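Local atomic coordinates of transcriptional regulator, Crp/Fnr family (Eubacterium rectale ATCC 33656, PDB entry 3DV8), a protein that is a putative transcriptional regulator of the Crp/Fnr family, probably binding DNA through a helix-turn-helix domain joined to a cyclic nucleotide-binding domain. Residues A[150-155]-A[187-192]. Sequence-based numbering, arbitrary orientation.
Sequences KRVASF and TRMLRY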
loop_
_atom_site.group_PDB
_atom_site.type_symbol
_atom_site.label_atom_id
_atom_site.label_comp_id
_atom_site.label_asym_id
_atom_site.label_seq_id
_atom_site.Cartn_x
_atom_site.Cartn_y
_atom_site.Cartn_z
ATOM N N LYS A 150 1.072 -18.374 -11.421
ATOM C CA LYS A 150 0.603 -17.224 -12.200
ATOM C C LYS A 150 1.501 -16.002 -12.038
ATOM O O LYS A 150 1.760 -15.287 -13.009
ATOM C CB LYS A 150 -0.850 -16.886 -11.862
ATOM C CG LYS A 150 -1.800 -18.004 -12.237
ATOM C CD LYS A 150 -3.253 -17.581 -12.245
ATOM C CE LYS A 150 -4.016 -17.977 -11.014
ATOM N NZ LYS A 150 -4.366 -19.447 -10.997
ATOM N N ARG A 151 2.005 -15.800 -10.824
ATOM C CA ARG A 151 2.891 -14.673 -10.507
ATOM C C ARG A 151 4.280 -14.836 -11.124
ATOM O O ARG A 151 4.867 -13.847 -11.559
ATOM C CB ARG A 151 2.958 -14.453 -8.991
ATOM C CG ARG A 151 1.584 -14.090 -8.422
ATOM C CD ARG A 151 1.552 -13.902 -6.934
ATOM N NE ARG A 151 2.432 -12.813 -6.522
ATOM C CZ ARG A 151 3.428 -12.869 -5.629
ATOM N NH1 ARG A 151 3.684 -13.953 -4.891
ATOM N NH2 ARG A 151 4.138 -11.758 -5.418
ATOM N N VAL A 152 4.797 -16.071 -11.149
ATOM C CA VAL A 152 6.066 -16.387 -11.819
ATOM C C VAL A 152 5.880 -16.141 -13.327
ATOM O O VAL A 152 6.699 -15.457 -13.939
ATOM C CB VAL A 152 6.574 -17.841 -11.524
ATOM C CG1 VAL A 152 7.827 -18.178 -12.353
ATOM C CG2 VAL A 152 6.869 -18.011 -10.037
ATOM N N ALA A 153 4.794 -16.680 -13.897
ATOM C CA ALA A 153 4.414 -16.450 -15.303
ATOM C C ALA A 153 4.344 -14.948 -15.630
ATOM O O ALA A 153 4.869 -14.492 -16.654
ATOM C CB ALA A 153 3.081 -17.095 -15.596
ATOM N N SER A 154 3.720 -14.191 -14.739
ATOM C CA SER A 154 3.593 -12.737 -14.880
ATOM C C SER A 154 4.945 -12.008 -14.838
ATOM O O SER A 154 5.169 -11.067 -15.604
ATOM C CB SER A 154 2.679 -12.188 -13.777
ATOM O OG SER A 154 2.422 -10.820 -13.983
ATOM N N PHE A 155 5.829 -12.444 -13.938
ATOM C CA PHE A 155 7.163 -11.861 -13.811
ATOM C C PHE A 155 8.023 -12.145 -15.053
ATOM O O PHE A 155 8.690 -11.230 -15.564
ATOM C CB PHE A 155 7.877 -12.338 -12.543
ATOM C CG PHE A 155 9.302 -11.895 -12.470
ATOM C CD1 PHE A 155 9.617 -10.630 -11.989
ATOM C CD2 PHE A 155 10.337 -12.720 -12.958
ATOM C CE1 PHE A 155 10.946 -10.180 -11.964
ATOM C CE2 PHE A 155 11.675 -12.290 -12.943
ATOM C CZ PHE A 155 11.987 -11.025 -12.426
ATOM N N THR A 187 12.769 -22.589 -8.003
ATOM C CA THR A 187 13.422 -23.655 -8.800
ATOM C C THR A 187 12.447 -24.787 -9.150
ATOM O O THR A 187 12.424 -25.241 -10.291
ATOM C CB THR A 187 14.632 -24.260 -8.076
ATOM O OG1 THR A 187 15.509 -23.205 -7.693
ATOM C CG2 THR A 187 15.381 -25.242 -8.977
ATOM N N ARG A 188 11.641 -25.200 -8.164
ATOM C CA ARG A 188 10.615 -26.253 -8.327
ATOM C C ARG A 188 9.603 -25.827 -9.406
ATOM O O ARG A 188 9.237 -26.630 -10.281
ATOM C CB ARG A 188 9.822 -26.474 -7.023
ATOM C CG ARG A 188 9.491 -27.930 -6.674
ATOM C CD ARG A 188 10.422 -28.459 -5.564
ATOM N NE ARG A 188 10.171 -27.751 -4.296
ATOM C CZ ARG A 188 10.870 -27.878 -3.159
ATOM N NH1 ARG A 188 11.931 -28.693 -3.074
ATOM N NH2 ARG A 188 10.521 -27.147 -2.086
HETATM N N MSE A 189 9.181 -24.556 -9.317
HETATM C CA MSE A 189 8.212 -23.939 -10.232
HETATM C C MSE A 189 8.736 -23.805 -11.654
HETATM O O MSE A 189 7.975 -24.035 -12.602
HETATM C CB MSE A 189 7.801 -22.544 -9.735
HETATM C CG MSE A 189 6.594 -21.944 -10.436
HETATM SE SE MSE A 189 4.980 -22.968 -10.064
HETATM C CE MSE A 189 4.782 -22.622 -8.127
ATOM N N LEU A 190 10.001 -23.390 -11.794
ATOM C CA LEU A 190 10.636 -23.251 -13.109
ATOM C C LEU A 190 10.802 -24.623 -13.786
ATOM O O LEU A 190 10.628 -24.740 -15.004
ATOM C CB LEU A 190 11.966 -22.487 -13.011
ATOM C CG LEU A 190 11.870 -21.014 -12.570
ATOM C CD1 LEU A 190 13.248 -20.479 -12.177
ATOM C CD2 LEU A 190 11.195 -20.097 -13.623
ATOM N N ARG A 191 11.111 -25.650 -12.990
ATOM C CA ARG A 191 11.225 -27.040 -13.490
ATOM C C ARG A 191 9.873 -27.628 -13.928
ATOM O O ARG A 191 9.825 -28.417 -14.875
ATOM C CB ARG A 191 11.939 -27.926 -12.476
ATOM C CG ARG A 191 13.417 -27.581 -12.382
ATOM C CD ARG A 191 14.068 -28.288 -11.227
ATOM N NE ARG A 191 15.522 -28.140 -11.238
ATOM C CZ ARG A 191 16.344 -28.609 -10.295
ATOM N NH1 ARG A 191 15.882 -29.278 -9.226
ATOM N NH2 ARG A 191 17.660 -28.405 -10.418
ATOM N N TYR A 192 8.798 -27.240 -13.237
ATOM C CA TYR A 192 7.417 -27.577 -13.646
ATOM C C TYR A 192 7.090 -26.891 -14.991
ATOM O O TYR A 192 6.471 -27.501 -15.865
ATOM C CB TYR A 192 6.403 -27.198 -12.546
ATOM C CG TYR A 192 4.962 -27.140 -13.000
ATOM C CD1 TYR A 192 4.269 -28.302 -13.371
ATOM C CD2 TYR A 192 4.278 -25.917 -13.062
ATOM C CE1 TYR A 192 2.919 -28.238 -13.807
ATOM C CE2 TYR A 192 2.940 -25.842 -13.491
ATOM C CZ TYR A 192 2.273 -27.001 -13.861
ATOM O OH TYR A 192 0.974 -26.904 -14.275
#
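Val152 is the residue of 150-155 that meets 187-192, touching Met189 with one methyl and Leu190 with the other. Lys150 and Arg151, just before it, have polar partners outside the two segments: Lys150 bonds through NZ to Ser147 OG, while Arg151 donates from NE to Gln142 OE1 and from NH2 to the backbone oxygen of Leu179, tying this turn to helices 119-145 and 172-179. Val152 points at the other helix, and its CA lies 8.0 Å from that of Met189, the nearest such pair across the contact. With CG1 anti to the backbone N (chi1 174°) and CG2 anti to the carbonyl carbon, the methyls are directed one to each partner. CG2 comes within 4.0 Å of Met189 CG, and CG1 within 4.1 Å of Leu190 CD2, so the valine fork is shared between consecutive residues of one helical turn. Met189 is a selenomethionine; its CG, placed by chi1 (-168°), does the touching, and the chain beyond bends at chi2 and chi3. The same side chain also touches Leu148 and Asp149 at the start of helix 148-163. Both segments belong to the Crp-like helix-turn-helix domain, where helices 172-179 and 183-195 are consistent with the helix-turn-helix pair, the second probably the recognition helix, as in Crp relatives. The contact thus sets helix 148-163 against that second helix, and helix 172-179 also packs here, with Leu179 on Val152 and both Ile175 and His172 on Leu190. No hydrogen bond crosses between the segments, which bury 107 Å², both sides summed, through apolar side-chain contacts. Farther along, Ser154 OG bonds to Gln218 NE2. Phe155 touches Ile170 and Ile175, its ring meeting that of His178 with the planes about 35° apart.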